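Local coordinates for tRNA (cytosine(38)-C(5))-methyltransferase (Schizosaccharomyces pombe, PDB 6FDF), which methylates carbon 5 of cytosine 38 in the anticodon loop of tRNA(Asp), and more weakly of tRNA(Glu), using S-adenosyl-L-methionine, at residues R12-Y17 with D72-K77; L66-F71 with L109-H114. One frame throughout, in Å; residues are numbered along the deposited sequence.

Contact 1: residues R12-Y17 with D72-K77; sequences RVLELY and DAFDCK. With SAH (S-adenosyl-L-homocysteine), chain E.
The guanidinium of Arg12 reaches the carbonyls at the end of helix 68-74: NH2 of Arg12 donates to O of Phe74 (2.8 Å, N-H...O 159°), and NE of Arg12 donates to O of Asp75 (2.9 Å). Both oxygens lie at the guanidinium edge, near its plane, whereas each donor stands above the plane of the carbonyl it meets. The chain bends at chi3 (61°), which sets NE beside the carbonyl of Asp75. OD2 of Asp75 is 4.1 Å from NE of Arg12 but well out of the guanidinium plane, so its charge could assist only through space. An alanine here would probably leave these two carbonyls without their guanidinium donors, with only the backbone bond from N of Lys77 to O of Arg12 (2.9 Å) remaining of the three that cross. Deeper in, CD1 of Leu14 sits over one face of the Phe74 ring, 3.9 Å from its centroid, a CH-pi contact offset toward the rim. SG of Cys76 packs 3.7 Å from CB of Leu14. At the far end, Tyr17 turns its ring edge to O4' of S-adenosyl-L-homocysteine. Strand 11-16 runs between parallel strands 34-41 and 78-81, while helix 68-74 packs over the sheet, its Phe74 also touching Cys38 of strand 34-41.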
loop_
_atom_site.group_PDB
_atom_site.type_symbol
_atom_site.label_atom_id
_atom_site.label_comp_id
_atom_site.label_asym_id
_atom_site.label_seq_id
_atom_site.Cartn_x
_atom_site.Cartn_y
_atom_site.Cartn_z
ATOM N N ARG A 12 5.869 -18.850 9.581
ATOM C CA ARG A 12 6.240 -18.850 8.170
ATOM C C ARG A 12 5.203 -18.047 7.392
ATOM O O ARG A 12 4.006 -18.345 7.458
ATOM C CB ARG A 12 6.340 -20.280 7.639
ATOM C CG ARG A 12 7.440 -21.111 8.307
ATOM C CD ARG A 12 7.368 -22.584 7.881
ATOM N NE ARG A 12 7.538 -22.788 6.439
ATOM C CZ ARG A 12 8.716 -22.862 5.821
ATOM N NH1 ARG A 12 9.849 -22.726 6.504
ATOM N NH2 ARG A 12 8.767 -23.066 4.510
ATOM N N VAL A 13 5.665 -17.039 6.650
ATOM C CA VAL A 13 4.799 -16.097 5.946
ATOM C C VAL A 13 5.066 -16.170 4.450
ATOM O O VAL A 13 6.224 -16.189 4.017
ATOM C CB VAL A 13 5.007 -14.658 6.453
ATOM C CG1 VAL A 13 4.028 -13.707 5.761
ATOM C CG2 VAL A 13 4.855 -14.595 7.960
ATOM N N LEU A 14 3.993 -16.192 3.662
ATOM C CA LEU A 14 4.076 -16.085 2.208
ATOM C C LEU A 14 3.558 -14.708 1.810
ATOM O O LEU A 14 2.418 -14.359 2.125
ATOM C CB LEU A 14 3.262 -17.188 1.534
ATOM C CG LEU A 14 3.187 -17.170 0.008
ATOM C CD1 LEU A 14 4.570 -17.397 -0.599
ATOM C CD2 LEU A 14 2.191 -18.212 -0.475
ATOM N N GLU A 15 4.385 -13.937 1.114
ATOM C CA GLU A 15 4.094 -12.532 0.821
ATOM C C GLU A 15 3.827 -12.407 -0.681
ATOM O O GLU A 15 4.750 -12.236 -1.477
ATOM C CB GLU A 15 5.264 -11.661 1.292
ATOM C CG GLU A 15 5.064 -10.162 1.209
ATOM C CD GLU A 15 6.273 -9.404 1.731
ATOM O OE1 GLU A 15 6.243 -8.154 1.711
ATOM O OE2 GLU A 15 7.254 -10.058 2.161
ATOM N N LEU A 16 2.554 -12.509 -1.060
ATOM C CA LEU A 16 2.153 -12.490 -2.464
ATOM C C LEU A 16 1.916 -11.061 -2.935
ATOM O O LEU A 16 1.371 -10.238 -2.190
ATOM C CB LEU A 16 0.880 -13.313 -2.658
ATOM C CG LEU A 16 0.980 -14.788 -2.263
ATOM C CD1 LEU A 16 -0.393 -15.431 -2.209
ATOM C CD2 LEU A 16 1.886 -15.518 -3.241
ATOM N N TYR A 17 2.282 -10.784 -4.192
ATOM C CA TYR A 17 2.244 -9.424 -4.742
ATOM C C TYR A 17 3.085 -8.492 -3.864
ATOM O O TYR A 17 2.615 -7.467 -3.364
ATOM C CB TYR A 17 0.805 -8.884 -4.861
ATOM C CG TYR A 17 -0.247 -9.780 -5.501
ATOM C CD1 TYR A 17 -0.989 -10.678 -4.736
ATOM C CD2 TYR A 17 -0.543 -9.680 -6.859
ATOM C CE1 TYR A 17 -1.975 -11.470 -5.308
ATOM C CE2 TYR A 17 -1.524 -10.479 -7.444
ATOM C CZ TYR A 17 -2.239 -11.364 -6.658
ATOM O OH TYR A 17 -3.232 -12.133 -7.211
ATOM N N ASP A 72 2.018 -25.914 -1.046
ATOM C CA ASP A 72 2.424 -26.950 -0.101
ATOM C C ASP A 72 3.905 -26.839 0.233
ATOM O O ASP A 72 4.301 -26.969 1.398
ATOM C CB ASP A 72 2.126 -28.337 -0.668
ATOM C CG ASP A 72 0.642 -28.663 -0.688
ATOM O OD1 ASP A 72 -0.125 -28.017 0.056
ATOM O OD2 ASP A 72 0.250 -29.582 -1.443
ATOM N N ALA A 73 4.739 -26.609 -0.783
ATOM C CA ALA A 73 6.169 -26.445 -0.549
ATOM C C ALA A 73 6.467 -25.197 0.277
ATOM O O ALA A 73 7.354 -25.218 1.139
ATOM C CB ALA A 73 6.911 -26.396 -1.883
ATOM N N PHE A 74 5.754 -24.095 0.019
ATOM C CA PHE A 74 5.928 -22.897 0.840
ATOM C C PHE A 74 5.607 -23.180 2.303
ATOM O O PHE A 74 6.296 -22.684 3.203
ATOM C CB PHE A 74 5.047 -21.759 0.321
ATOM C CG PHE A 74 5.478 -21.215 -1.010
ATOM C CD1 PHE A 74 6.822 -21.037 -1.300
ATOM C CD2 PHE A 74 4.539 -20.872 -1.968
ATOM C CE1 PHE A 74 7.224 -20.537 -2.527
ATOM C CE2 PHE A 74 4.935 -20.375 -3.201
ATOM C CZ PHE A 74 6.277 -20.206 -3.479
ATOM N N ASP A 75 4.529 -23.923 2.556
ATOM C CA ASP A 75 4.143 -24.359 3.899
ATOM C C ASP A 75 4.059 -23.177 4.870
ATOM O O ASP A 75 4.717 -23.139 5.911
ATOM C CB ASP A 75 5.106 -25.430 4.414
ATOM C CG ASP A 75 4.629 -26.074 5.699
ATOM O OD1 ASP A 75 3.405 -26.280 5.844
ATOM O OD2 ASP A 75 5.480 -26.370 6.562
ATOM N N CYS A 76 3.233 -22.198 4.512
ATOM C CA CYS A 76 3.135 -20.952 5.259
ATOM C C CYS A 76 1.808 -20.860 6.000
ATOM O O CYS A 76 0.756 -21.242 5.475
ATOM C CB CYS A 76 3.309 -19.747 4.335
ATOM S SG CYS A 76 5.028 -19.506 3.845
ATOM N N LYS A 77 1.870 -20.348 7.225
ATOM C CA LYS A 77 0.699 -20.243 8.077
ATOM C C LYS A 77 0.006 -18.892 7.958
ATOM O O LYS A 77 -1.178 -18.780 8.299
ATOM C CB LYS A 77 1.118 -20.512 9.525
ATOM C CG LYS A 77 -0.011 -20.577 10.531
ATOM C CD LYS A 77 0.515 -21.008 11.899
ATOM C CE LYS A 77 0.475 -22.525 12.080
ATOM N NZ LYS A 77 1.153 -23.284 10.994
HETATM N N SAH E . 1.879 -4.606 -1.664
HETATM C CA SAH E . 3.110 -4.301 -2.360
HETATM C CB SAH E . 2.848 -3.845 -3.798
HETATM C CG SAH E . 1.539 -4.415 -4.340
HETATM S SD SAH E . 1.029 -3.643 -5.846
HETATM C C SAH E . 3.882 -3.268 -1.603
HETATM O O SAH E . 3.436 -2.890 -0.497
HETATM O OXT SAH E . 4.942 -2.846 -2.113
HETATM C "C5'" SAH E . 0.638 -5.135 -6.687
HETATM C "C4'" SAH E . 1.932 -5.868 -7.044
HETATM O "O4'" SAH E . 1.569 -7.137 -7.557
HETATM C "C3'" SAH E . 2.769 -5.152 -8.104
HETATM O "O3'" SAH E . 4.117 -5.026 -7.654
HETATM C "C2'" SAH E . 2.749 -6.099 -9.306
HETATM O "O2'" SAH E . 4.023 -6.170 -9.956
HETATM C "C1'" SAH E . 2.394 -7.437 -8.669
HETATM N N9 SAH E . 1.603 -8.337 -9.534
HETATM C C8 SAH E . 0.515 -8.026 -10.267
HETATM N N7 SAH E . 0.058 -9.117 -10.929
HETATM C C5 SAH E . 0.857 -10.158 -10.624
HETATM C C6 SAH E . 0.935 -11.590 -10.977
HETATM N N6 SAH E . 0.035 -12.145 -11.819
HETATM N N1 SAH E . 1.939 -12.311 -10.426
HETATM C C2 SAH E . 2.839 -11.767 -9.587
HETATM N N3 SAH E . 2.828 -10.472 -9.222
HETATM C C4 SAH E . 1.879 -9.631 -9.709
#

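Contact 2: residues L66-F71 with L109-H114; sequences LTAKDF and LNVLPH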
loop_
_atom_site.group_PDB
_atom_site.type_symbol
_atom_site.label_atom_id
_atom_site.label_comp_id
_atom_site.label_asym_id
_atom_site.label_seq_id
_atom_site.Cartn_x
_atom_site.Cartn_y
_atom_site.Cartn_z
ATOM N N LEU A 66 0.665 -20.399 -9.971
ATOM C CA LEU A 66 0.909 -21.146 -8.748
ATOM C C LEU A 66 -0.060 -22.317 -8.637
ATOM O O LEU A 66 -1.244 -22.201 -8.958
ATOM C CB LEU A 66 0.759 -20.225 -7.533
ATOM C CG LEU A 66 1.923 -19.280 -7.242
ATOM C CD1 LEU A 66 1.510 -18.248 -6.190
ATOM C CD2 LEU A 66 3.131 -20.072 -6.775
ATOM N N THR A 67 0.454 -23.451 -8.178
ATOM C CA THR A 67 -0.327 -24.660 -7.965
ATOM C C THR A 67 -0.398 -24.987 -6.483
ATOM O O THR A 67 0.313 -24.415 -5.655
ATOM C CB THR A 67 0.297 -25.846 -8.698
ATOM O OG1 THR A 67 1.570 -26.124 -8.100
ATOM C CG2 THR A 67 0.477 -25.527 -10.175
ATOM N N ALA A 68 -1.253 -25.958 -6.155
ATOM C CA ALA A 68 -1.364 -26.382 -4.765
ATOM C C ALA A 68 -0.050 -26.965 -4.266
ATOM O O ALA A 68 0.312 -26.776 -3.099
ATOM C CB ALA A 68 -2.495 -27.397 -4.609
ATOM N N LYS A 69 0.686 -27.653 -5.144
ATOM C CA LYS A 69 1.998 -28.177 -4.773
ATOM C C LYS A 69 2.977 -27.053 -4.447
ATOM O O LYS A 69 3.838 -27.209 -3.570
ATOM C CB LYS A 69 2.546 -29.055 -5.898
ATOM C CG LYS A 69 1.734 -30.316 -6.144
ATOM C CD LYS A 69 2.419 -31.235 -7.150
ATOM C CE LYS A 69 3.683 -31.850 -6.566
ATOM N NZ LYS A 69 4.177 -32.996 -7.381
ATOM N N ASP A 70 2.882 -25.922 -5.156
ATOM C CA ASP A 70 3.702 -24.761 -4.813
ATOM C C ASP A 70 3.382 -24.260 -3.410
ATOM O O ASP A 70 4.285 -24.042 -2.591
ATOM C CB ASP A 70 3.499 -23.637 -5.832
ATOM C CG ASP A 70 3.981 -24.004 -7.223
ATOM O OD1 ASP A 70 4.934 -24.807 -7.344
ATOM O OD2 ASP A 70 3.406 -23.477 -8.202
ATOM N N PHE A 71 2.095 -24.051 -3.120
ATOM C CA PHE A 71 1.708 -23.601 -1.787
ATOM C C PHE A 71 2.096 -24.616 -0.718
ATOM O O PHE A 71 2.474 -24.238 0.399
ATOM C CB PHE A 71 0.207 -23.330 -1.746
ATOM C CG PHE A 71 -0.204 -22.083 -2.475
ATOM C CD1 PHE A 71 0.132 -20.836 -1.978
ATOM C CD2 PHE A 71 -0.935 -22.160 -3.646
ATOM C CE1 PHE A 71 -0.249 -19.683 -2.641
ATOM C CE2 PHE A 71 -1.321 -21.011 -4.315
ATOM C CZ PHE A 71 -0.977 -19.772 -3.812
ATOM N N LEU A 109 -7.824 -18.278 -5.232
ATOM C CA LEU A 109 -9.074 -18.760 -4.651
ATOM C C LEU A 109 -9.416 -20.166 -5.128
ATOM O O LEU A 109 -10.017 -20.945 -4.378
ATOM C CB LEU A 109 -10.223 -17.813 -4.999
ATOM C CG LEU A 109 -10.105 -16.349 -4.571
ATOM C CD1 LEU A 109 -11.366 -15.588 -4.963
ATOM C CD2 LEU A 109 -9.834 -16.231 -3.082
ATOM N N ASN A 110 -9.064 -20.495 -6.376
ATOM C CA ASN A 110 -9.323 -21.825 -6.916
ATOM C C ASN A 110 -8.367 -22.873 -6.359
ATOM O O ASN A 110 -8.726 -24.053 -6.273
ATOM C CB ASN A 110 -9.218 -21.798 -8.441
ATOM C CG ASN A 110 -10.499 -21.343 -9.107
ATOM O OD1 ASN A 110 -11.595 -21.569 -8.595
ATOM N ND2 ASN A 110 -10.368 -20.711 -10.270
ATOM N N VAL A 111 -7.153 -22.473 -5.997
ATOM C CA VAL A 111 -6.167 -23.439 -5.527
ATOM C C VAL A 111 -6.217 -23.626 -4.010
ATOM O O VAL A 111 -5.938 -24.725 -3.515
ATOM C CB VAL A 111 -4.769 -22.996 -5.998
ATOM C CG1 VAL A 111 -3.685 -23.789 -5.306
ATOM C CG2 VAL A 111 -4.656 -23.118 -7.521
ATOM N N LEU A 112 -6.607 -22.586 -3.269
ATOM C CA LEU A 112 -6.646 -22.640 -1.807
ATOM C C LEU A 112 -7.328 -23.884 -1.244
ATOM O O LEU A 112 -6.765 -24.496 -0.322
ATOM C CB LEU A 112 -7.313 -21.359 -1.287
ATOM C CG LEU A 112 -7.606 -21.268 0.209
ATOM C CD1 LEU A 112 -6.314 -21.291 0.997
ATOM C CD2 LEU A 112 -8.406 -19.997 0.502
ATOM N N PRO A 113 -8.501 -24.317 -1.730
ATOM C CA PRO A 113 -9.159 -25.491 -1.123
ATOM C C PRO A 113 -8.424 -26.799 -1.359
ATOM O O PRO A 113 -8.818 -27.825 -0.782
ATOM C CB PRO A 113 -10.534 -25.520 -1.805
ATOM C CG PRO A 113 -10.722 -24.148 -2.376
ATOM C CD PRO A 113 -9.359 -23.692 -2.757
ATOM N N HIS A 114 -7.385 -26.800 -2.184
ATOM C CA HIS A 114 -6.666 -28.015 -2.537
ATOM C C HIS A 114 -5.367 -28.191 -1.760
ATOM O O HIS A 114 -4.674 -29.191 -1.973
ATOM C CB HIS A 114 -6.359 -28.023 -4.034
ATOM C CG HIS A 114 -7.563 -28.207 -4.905
ATOM N ND1 HIS A 114 -8.281 -27.144 -5.411
ATOM C CD2 HIS A 114 -8.163 -29.324 -5.376
ATOM C CE1 HIS A 114 -9.273 -27.601 -6.155
ATOM N NE2 HIS A 114 -9.224 -28.920 -6.149
#
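The start of helix 68-74 meets the end of helix 103-111 and the 3-10 turn 112-114 most closely where CA of Ala68 comes 5.7 Å from CA of Val111. Val111 carries most of the contact, its two methyls dividing the work. With chi1 at 168°, CG1 lies anti to the backbone N and presses on the first turn of the facing helix, 3.4 Å from N of Ala68. The same methyl meets CB of Ala68 and, at 3.6 Å, CD2 of Phe71, whose ring and the valine side chain cross obliquely. CG2 of Val111 instead approaches O of Leu66 at 3.8 Å. That oxygen also accepts a hydrogen bond from ND2 of Asn107 in helix 103-111, which gives the largely apolar seam a polar tie. CB of Ala68 packs against CB of His114 at 4.0 Å, and this small side chain allows the helix start and the turn to come close together. The His114 ring leads away from Ala68: its ND1 donates to O of Asn110, which lies close to the ring plane, 9° out of it, and accepts in its own carbonyl plane. Within 66-71, Thr67 and Asp70 form a capping box: N of Asp70 donates to OG1 of Thr67 (3.2 Å), and N of Thr67 donates to OD2 of Asp70 (3.0 Å). The box ties up two backbone N-H groups at the helix start and probably steadies the first turn, against which Val111 packs. Phe71 continues inward to stack on Trp79 and touch Leu14, joining this seam to the central sheet. Here the capped start of 68-74 and the end of 103-111 are part of the helical layer flanking the Rossmann-like sheet of class I methyltransferases.

How the contacts relate
Helix 68-74 serves both contacts: its start meets 109-114 in contact 2, and its end meets strand 11-16 in contact 1. Both are partly buried, each joining buried apolar residues to an exposed margin. Contact 1 ties helix to sheet with polar bonds at its outer end, and its strand segment runs on to Tyr17 at the S-adenosyl-L-homocysteine pocket; contact 2 joins two elements of the flanking layer by apolar packing, with no polar bond between its two segments. The two merge in the layer between helix and sheet: CD2 of Leu14 lies 3.6 Å from CE1 of Phe71, while Leu66 touches both Phe74 and Leu16. Contact 2 lies farther from the centre of the chain.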